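Local coordinates for EDD domain protein, DegV family (PDB 3JR7) that is of unknown function but probably binds fatty acids or similar lipids, at residues V45-Q50 with S81-E86; D27-F32 with V102-E107; K23-S28 with E90-D95. All coordinates share one frame; numbering follows the deposited sequence.

Contact 1: V45-Q50 with S81-E86; sequences VALGIQ and SCPSPE
The five-membered ring of Pro-83 meets residues 45-47 through three of its rim atoms: CB and CG lie against Val-45, CG also approaches the Ala-46 carbonyl oxygen, and CD reaches Leu-47. Tyr-88 of helix 85-92 and Ser-111 of helix 111-126 also touch this ring. Beside the proline the two segments form an antiparallel bridge, by which the short strand 79-81 joins strand 42-51 in the sheet of the N-terminal half of this DegV-family fold. Gly-48 and Ser-81 are its hydrogen-bonded pair. Gly-48 N gives a bond of 2.9 Å to Ser-81 O, and Ser-81 N returns one of 3.0 Å to Gly-48 O. Past the bridge the second segment turns off toward helix 85-92, where Ser-84 takes the N-cap position and bonds to the backbone N of Arg-87. Val-45 CG1 stands anti to the backbone N (chi1 172°), and this places it 3.4 Å from Pro-83 CB, a tight carbon pair. Leu-47 crosses the proline obliquely, its CG 3.7 Å from Pro-83 CD, while its CD2 lies 3.8 Å from Cys-82 CA. Leu-47, Ser-81 and Cys-82 belong to the pocket occupied here by a polyether molecule, probably from the crystallisation liquor, at a place consistent with lipid binding in this family. On the side of the bridge to which the Ser-81 side chain points, its OG comes within 3.5 Å of Gly-48 CA.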
loop_
_atom_site.group_PDB
_atom_site.type_symbol
_atom_site.label_atom_id
_atom_site.label_comp_id
_atom_site.label_asym_id
_atom_site.label_seq_id
_atom_site.Cartn_x
_atom_site.Cartn_y
_atom_site.Cartn_z
ATOM N N VAL A 45 -1.643 5.794 10.927
ATOM C CA VAL A 45 -0.446 6.027 11.719
ATOM C C VAL A 45 0.642 6.439 10.751
ATOM O O VAL A 45 0.976 5.689 9.803
ATOM C CB VAL A 45 -0.060 4.777 12.557
ATOM C CG1 VAL A 45 1.280 4.933 13.220
ATOM C CG2 VAL A 45 -1.130 4.557 13.621
ATOM N N ALA A 46 1.176 7.644 10.953
ATOM C CA ALA A 46 2.039 8.299 9.966
ATOM C C ALA A 46 3.462 7.818 10.012
ATOM O O ALA A 46 4.040 7.614 11.105
ATOM C CB ALA A 46 1.995 9.839 10.164
ATOM N N LEU A 47 4.024 7.607 8.823
ATOM C CA LEU A 47 5.457 7.453 8.678
ATOM C C LEU A 47 6.130 8.812 8.561
ATOM O O LEU A 47 5.458 9.831 8.391
ATOM C CB LEU A 47 5.789 6.623 7.426
ATOM C CG LEU A 47 5.672 5.118 7.573
ATOM C CD1 LEU A 47 4.220 4.619 7.349
ATOM C CD2 LEU A 47 6.685 4.415 6.659
ATOM N N GLY A 48 7.455 8.817 8.649
ATOM C CA GLY A 48 8.264 10.043 8.435
ATOM C C GLY A 48 8.906 10.086 7.065
ATOM O O GLY A 48 9.215 9.050 6.496
ATOM N N ILE A 49 9.116 11.296 6.528
ATOM C CA ILE A 49 9.838 11.467 5.266
ATOM C C ILE A 49 10.914 12.498 5.522
ATOM O O ILE A 49 10.642 13.503 6.130
ATOM C CB ILE A 49 8.933 11.955 4.121
ATOM C CG1 ILE A 49 7.901 10.900 3.744
ATOM C CG2 ILE A 49 9.771 12.371 2.848
ATOM C CD1 ILE A 49 6.625 11.523 3.165
ATOM N N GLN A 50 12.113 12.201 5.062
ATOM C CA GLN A 50 13.284 13.063 5.232
ATOM C C GLN A 50 13.969 13.337 3.883
ATOM O O GLN A 50 14.423 12.416 3.208
ATOM C CB GLN A 50 14.255 12.388 6.207
ATOM C CG GLN A 50 13.551 12.047 7.558
ATOM C CD GLN A 50 12.966 10.611 7.641
ATOM O OE1 GLN A 50 13.531 9.663 7.082
ATOM N NE2 GLN A 50 11.880 10.452 8.395
ATOM N N SER A 81 10.967 6.820 7.378
ATOM C CA SER A 81 11.052 6.062 8.631
ATOM C C SER A 81 9.693 5.496 8.983
ATOM O O SER A 81 8.690 6.165 8.801
ATOM C CB SER A 81 11.564 6.944 9.803
ATOM O OG SER A 81 10.857 8.164 9.876
ATOM N N CYS A 82 9.673 4.290 9.539
ATOM C CA CYS A 82 8.400 3.667 9.924
ATOM C C CYS A 82 7.861 4.324 11.217
ATOM O O CYS A 82 8.574 5.049 11.894
ATOM C CB CYS A 82 8.602 2.163 10.080
ATOM S SG CYS A 82 9.707 1.741 11.491
ATOM N N PRO A 83 6.584 4.119 11.552
ATOM C CA PRO A 83 6.096 4.680 12.817
ATOM C C PRO A 83 6.727 3.952 13.979
ATOM O O PRO A 83 7.183 2.823 13.789
ATOM C CB PRO A 83 4.600 4.343 12.788
ATOM C CG PRO A 83 4.305 4.022 11.376
ATOM C CD PRO A 83 5.529 3.367 10.860
ATOM N N SER A 84 6.763 4.586 15.149
ATOM C CA SER A 84 7.354 3.989 16.320
ATOM C C SER A 84 6.369 3.043 16.999
ATOM O O SER A 84 5.164 3.191 16.875
ATOM C CB SER A 84 7.732 5.073 17.321
ATOM O OG SER A 84 6.562 5.603 17.875
ATOM N N PRO A 85 6.890 2.114 17.799
ATOM C CA PRO A 85 5.984 1.212 18.512
ATOM C C PRO A 85 5.050 1.981 19.431
ATOM O O PRO A 85 3.912 1.563 19.634
ATOM C CB PRO A 85 6.928 0.323 19.311
ATOM C CG PRO A 85 8.202 0.316 18.443
ATOM C CD PRO A 85 8.291 1.681 17.879
ATOM N N GLU A 86 5.516 3.116 19.950
ATOM C CA GLU A 86 4.739 3.865 20.913
ATOM C C GLU A 86 3.553 4.512 20.245
ATOM O O GLU A 86 2.483 4.559 20.830
ATOM C CB GLU A 86 5.606 4.923 21.601
ATOM C CG GLU A 86 6.658 4.273 22.535
ATOM C CD GLU A 86 7.857 3.616 21.786
ATOM O OE1 GLU A 86 8.168 4.024 20.629
ATOM O OE2 GLU A 86 8.515 2.725 22.406
#

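Contact 2: D27-F32 with V102-E107; sequences DSCGEF and VTLSAE
Asp-27, the last residue of strand 22-27, holds on to segment 102-107 through both backbone and side chain. Its N bonds to Val-102 O at 3.1 Å and continues the parallel pairing with strand 98-103. Its CG sits between the backbone N and the carbonyl carbon (chi1 69°), and from there OD2 receives Leu-104 N at 2.9 Å in a nearly straight bond (168°). The amide comes from the syn side, somewhat out of the carboxylate plane, and Ser-111 OG of helix 111-126 also bonds to OD2. An alanine in place of Asp-27 would probably leave Leu-104 N and Ser-111 OG without their common acceptor and let the loop after strand 98-103 shift. A type I turn follows, from Asp-27 to Gly-30, within which Asp-27 OD1 accepts a weak bond from Cys-29 N. Cys-29 then packs on Leu-104, with SG 3.6 Å from CD2 and CB 3.8 Å from CG. Leu-104 also borders the bound polyether. The contact is buried, and the pairing of OD2 with both an amide and a hydroxyl would probably offset part of the cost of burying the carboxylate.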
loop_
_atom_site.group_PDB
_atom_site.type_symbol
_atom_site.label_atom_id
_atom_site.label_comp_id
_atom_site.label_asym_id
_atom_site.label_seq_id
_atom_site.Cartn_x
_atom_site.Cartn_y
_atom_site.Cartn_z
ATOM N N ASP A 27 -0.961 2.030 8.265
ATOM C CA ASP A 27 0.141 2.967 8.176
ATOM C C ASP A 27 -0.072 3.877 6.964
ATOM O O ASP A 27 -0.896 3.590 6.095
ATOM C CB ASP A 27 1.539 2.315 8.213
ATOM C CG ASP A 27 1.877 1.497 6.963
ATOM O OD1 ASP A 27 1.447 1.828 5.826
ATOM O OD2 ASP A 27 2.676 0.555 7.126
ATOM N N SER A 28 0.621 5.016 6.944
ATOM C CA SER A 28 0.210 6.120 6.052
ATOM C C SER A 28 0.475 5.787 4.571
ATOM O O SER A 28 -0.038 6.415 3.688
ATOM C CB SER A 28 0.911 7.404 6.451
ATOM O OG SER A 28 2.288 7.285 6.276
ATOM N N CYS A 29 1.252 4.751 4.315
ATOM C CA CYS A 29 1.469 4.319 2.930
ATOM C C CYS A 29 0.154 3.922 2.276
ATOM O O CYS A 29 -0.082 4.214 1.092
ATOM C CB CYS A 29 2.502 3.190 2.858
ATOM S SG CYS A 29 2.930 2.795 1.159
ATOM N N GLY A 30 -0.728 3.316 3.054
ATOM C CA GLY A 30 -1.983 2.838 2.539
ATOM C C GLY A 30 -2.956 3.965 2.333
ATOM O O GLY A 30 -3.383 4.567 3.328
ATOM N N GLU A 31 -3.350 4.224 1.076
ATOM C CA GLU A 31 -4.219 5.368 0.781
ATOM C C GLU A 31 -5.631 5.145 1.302
ATOM O O GLU A 31 -6.064 4.032 1.336
ATOM C CB GLU A 31 -4.296 5.636 -0.746
ATOM C CG GLU A 31 -3.041 6.126 -1.426
ATOM C CD GLU A 31 -1.960 5.080 -1.589
ATOM O OE1 GLU A 31 -2.266 3.849 -1.531
ATOM O OE2 GLU A 31 -0.802 5.502 -1.803
ATOM N N PHE A 32 -6.343 6.199 1.720
ATOM C CA PHE A 32 -7.800 6.119 1.992
ATOM C C PHE A 32 -8.579 6.777 0.882
ATOM O O PHE A 32 -8.214 7.862 0.454
ATOM C CB PHE A 32 -8.216 6.835 3.290
ATOM C CG PHE A 32 -7.740 6.164 4.566
ATOM C CD1 PHE A 32 -7.144 4.901 4.561
ATOM C CD2 PHE A 32 -7.892 6.822 5.775
ATOM C CE1 PHE A 32 -6.702 4.329 5.747
ATOM C CE2 PHE A 32 -7.487 6.264 6.934
ATOM C CZ PHE A 32 -6.866 4.997 6.930
ATOM N N VAL A 102 -3.024 -2.698 9.620
ATOM C CA VAL A 102 -2.573 -3.074 8.274
ATOM C C VAL A 102 -1.329 -2.294 7.940
ATOM O O VAL A 102 -1.343 -1.072 8.043
ATOM C CB VAL A 102 -3.629 -2.756 7.226
ATOM C CG1 VAL A 102 -3.095 -3.205 5.791
ATOM C CG2 VAL A 102 -4.950 -3.459 7.584
ATOM N N THR A 103 -0.246 -2.990 7.618
ATOM C CA THR A 103 1.044 -2.378 7.386
ATOM C C THR A 103 1.625 -2.735 6.052
ATOM O O THR A 103 1.249 -3.730 5.424
ATOM C CB THR A 103 2.117 -2.764 8.464
ATOM O OG1 THR A 103 2.559 -4.114 8.283
ATOM C CG2 THR A 103 1.582 -2.555 9.895
ATOM N N LEU A 104 2.554 -1.894 5.622
ATOM C CA LEU A 104 3.528 -2.228 4.588
ATOM C C LEU A 104 4.112 -3.628 4.779
ATOM O O LEU A 104 4.293 -4.085 5.903
ATOM C CB LEU A 104 4.691 -1.222 4.658
ATOM C CG LEU A 104 4.545 0.129 3.972
ATOM C CD1 LEU A 104 5.451 1.159 4.692
ATOM C CD2 LEU A 104 4.851 0.009 2.495
ATOM N N SER A 105 4.464 -4.264 3.673
ATOM C CA SER A 105 5.252 -5.477 3.689
ATOM C C SER A 105 6.387 -5.441 4.685
ATOM O O SER A 105 7.248 -4.497 4.704
ATOM C CB SER A 105 5.864 -5.751 2.314
ATOM O OG SER A 105 6.739 -6.884 2.399
ATOM N N ALA A 106 6.450 -6.503 5.488
ATOM C CA ALA A 106 7.535 -6.638 6.468
ATOM C C ALA A 106 8.875 -6.717 5.769
ATOM O O ALA A 106 9.897 -6.437 6.371
ATOM C CB ALA A 106 7.320 -7.854 7.380
ATOM N N GLU A 107 8.918 -7.081 4.506
ATOM C CA GLU A 107 10.206 -7.139 3.818
ATOM C C GLU A 107 10.654 -5.809 3.236
ATOM O O GLU A 107 11.773 -5.722 2.695
ATOM C CB GLU A 107 10.132 -8.111 2.671
ATOM C CG GLU A 107 9.757 -9.454 3.060
ATOM C CD GLU A 107 10.881 -10.149 3.728
ATOM O OE1 GLU A 107 12.033 -10.085 3.220
ATOM O OE2 GLU A 107 10.600 -10.725 4.777
#

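Contact 3: K23-S28 with E90-D95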
loop_
_atom_site.group_PDB
_atom_site.type_symbol
_atom_site.label_atom_id
_atom_site.label_comp_id
_atom_site.label_asym_id
_atom_site.label_seq_id
_atom_site.Cartn_x
_atom_site.Cartn_y
_atom_site.Cartn_z
ATOM N N LYS A 23 -11.718 -0.886 15.210
ATOM C CA LYS A 23 -11.017 0.155 14.482
ATOM C C LYS A 23 -9.992 -0.506 13.540
ATOM O O LYS A 23 -9.388 -1.519 13.910
ATOM C CB LYS A 23 -10.364 1.127 15.455
ATOM C CG LYS A 23 -9.830 2.366 14.815
ATOM C CD LYS A 23 -9.461 3.460 15.850
ATOM C CE LYS A 23 -8.199 3.136 16.690
ATOM N NZ LYS A 23 -7.688 4.303 17.645
ATOM N N VAL A 24 -9.811 0.071 12.358
ATOM C CA VAL A 24 -8.780 -0.343 11.385
ATOM C C VAL A 24 -7.715 0.716 11.269
ATOM O O VAL A 24 -7.972 1.835 10.766
ATOM C CB VAL A 24 -9.334 -0.611 9.973
ATOM C CG1 VAL A 24 -8.226 -1.252 9.079
ATOM C CG2 VAL A 24 -10.598 -1.521 10.032
ATOM N N ILE A 25 -6.537 0.386 11.775
ATOM C CA ILE A 25 -5.386 1.264 11.743
ATOM C C ILE A 25 -4.521 0.856 10.537
ATOM O O ILE A 25 -4.205 -0.302 10.371
ATOM C CB ILE A 25 -4.540 1.098 13.009
ATOM C CG1 ILE A 25 -5.394 1.415 14.274
ATOM C CG2 ILE A 25 -3.273 1.966 12.936
ATOM C CD1 ILE A 25 -4.769 0.927 15.526
ATOM N N VAL A 26 -4.134 1.810 9.733
ATOM C CA VAL A 26 -3.360 1.577 8.529
ATOM C C VAL A 26 -2.175 2.514 8.553
ATOM O O VAL A 26 -2.345 3.708 8.861
ATOM C CB VAL A 26 -4.224 1.856 7.292
ATOM C CG1 VAL A 26 -3.456 1.484 5.997
ATOM C CG2 VAL A 26 -5.540 1.079 7.393
ATOM N N ASP A 27 -0.961 2.030 8.265
ATOM C CA ASP A 27 0.141 2.967 8.176
ATOM C C ASP A 27 -0.072 3.877 6.964
ATOM O O ASP A 27 -0.896 3.590 6.095
ATOM C CB ASP A 27 1.539 2.315 8.213
ATOM C CG ASP A 27 1.877 1.497 6.963
ATOM O OD1 ASP A 27 1.447 1.828 5.826
ATOM O OD2 ASP A 27 2.676 0.555 7.126
ATOM N N SER A 28 0.621 5.016 6.944
ATOM C CA SER A 28 0.210 6.120 6.052
ATOM C C SER A 28 0.475 5.787 4.571
ATOM O O SER A 28 -0.038 6.415 3.688
ATOM C CB SER A 28 0.911 7.404 6.451
ATOM O OG SER A 28 2.288 7.285 6.276
ATOM N N GLU A 90 -0.401 3.701 21.222
ATOM C CA GLU A 90 -1.382 4.732 21.523
ATOM C C GLU A 90 -2.623 4.618 20.626
ATOM O O GLU A 90 -3.740 4.860 21.080
ATOM C CB GLU A 90 -0.744 6.127 21.402
ATOM C CG GLU A 90 0.340 6.386 22.470
ATOM C CD GLU A 90 1.278 7.582 22.171
ATOM O OE1 GLU A 90 0.994 8.358 21.224
ATOM O OE2 GLU A 90 2.305 7.730 22.896
ATOM N N SER A 91 -2.445 4.227 19.365
ATOM C CA SER A 91 -3.589 4.042 18.465
ATOM C C SER A 91 -4.452 2.843 18.861
ATOM O O SER A 91 -5.633 2.788 18.529
ATOM C CB SER A 91 -3.139 3.902 17.013
ATOM O OG SER A 91 -2.590 2.587 16.739
ATOM N N TYR A 92 -3.867 1.874 19.546
ATOM C CA TYR A 92 -4.625 0.695 19.981
ATOM C C TYR A 92 -5.489 1.037 21.200
ATOM O O TYR A 92 -6.549 0.460 21.440
ATOM C CB TYR A 92 -3.685 -0.473 20.319
ATOM C CG TYR A 92 -2.701 -0.902 19.260
ATOM C CD1 TYR A 92 -2.870 -0.554 17.909
ATOM C CD2 TYR A 92 -1.587 -1.669 19.599
ATOM C CE1 TYR A 92 -1.947 -0.961 16.932
ATOM C CE2 TYR A 92 -0.693 -2.083 18.656
ATOM C CZ TYR A 92 -0.864 -1.720 17.307
ATOM O OH TYR A 92 0.046 -2.157 16.363
ATOM N N HIS A 93 -5.020 1.969 22.007
ATOM C CA HIS A 93 -5.717 2.315 23.255
ATOM C C HIS A 93 -6.895 3.249 22.948
ATOM O O HIS A 93 -6.711 4.455 22.673
ATOM C CB HIS A 93 -4.695 2.977 24.176
ATOM C CG HIS A 93 -5.227 3.357 25.522
ATOM N ND1 HIS A 93 -5.790 2.443 26.386
ATOM C CD2 HIS A 93 -5.205 4.536 26.181
ATOM C CE1 HIS A 93 -6.144 3.055 27.499
ATOM N NE2 HIS A 93 -5.786 4.320 27.404
ATOM N N CYS A 94 -8.101 2.678 22.964
ATOM C CA CYS A 94 -9.341 3.386 22.624
ATOM C C CYS A 94 -10.530 2.498 22.980
ATOM O O CYS A 94 -10.366 1.390 23.445
ATOM C CB CYS A 94 -9.396 3.730 21.137
ATOM S SG CYS A 94 -9.404 2.241 20.063
ATOM N N ASP A 95 -11.737 2.978 22.728
ATOM C CA ASP A 95 -12.951 2.291 23.131
ATOM C C ASP A 95 -13.351 1.114 22.232
ATOM O O ASP A 95 -14.288 0.387 22.577
ATOM C CB ASP A 95 -14.141 3.302 23.155
ATOM C CG ASP A 95 -14.101 4.222 24.344
ATOM O OD1 ASP A 95 -13.324 3.992 25.298
ATOM O OD2 ASP A 95 -14.868 5.195 24.336
#
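Lys-23 NZ is gripped by two groups: it bonds to Ser-91 O at 2.7 Å and forms a salt bridge with Glu-43 on the neighbouring strand. It meets the Ser-91 oxygen in the carbonyl plane, on a lone pair. The lysine chain runs extended until it bends at chi3 (71°), which turns CE toward the end of the helix and to 3.2 Å from Ser-91 O. Cys-94 SG, in the loop just beyond, lies 3.6 Å from Lys-23 NZ. Because Ser-91 belongs to the last turn of helix 85-92, the ammonium group would probably be favoured by the negative end of the helix dipole. One step along the face of the strand, Ile-25 points its CD1 at the same turn. This methyl sits at the edge of the Tyr-92 ring, in the ring plane and 3.4 Å from Tyr-92 CD1, the two side chains crossing at about a right angle. Ile-25 CD1 also lies 3.0 Å from Ser-91 OG, whose polar partner is Tyr-88 O one turn back in the helix. The Tyr-92 hydroxyl bonds to Ala-115 O and so ties this helix to helix 111-126. With helix 141-155 covering Val-24 and Val-26 from the opposite face of the strand, the arrangement is that of a three-layered alpha/beta/alpha sandwich around a mainly parallel sheet.

Overall arrangement
All three contacts involve strands of one sheet, their centres 11 to 14 Å apart. Strand 22-27 serves contacts 2 and 3 and lies between strands 42-51 and 98-103, each parallel to it. In sequence, contact 1 falls between the halves of the others, which share Asp-27 and Ser-28. Helix 85-92 begins in contact 1, ends in contact 3 and is followed by strand 98-103 of contact 2. A probable hydrogen bond between Leu-47 N and Ser-28 OG joins contacts 1 and 2. Contact 3 fixes a helix on the sheet, while contact 1 adds a short strand and contact 2 joins the loops after two parallel strands, both beside the bound polyether, whose pocket may accommodate lipid.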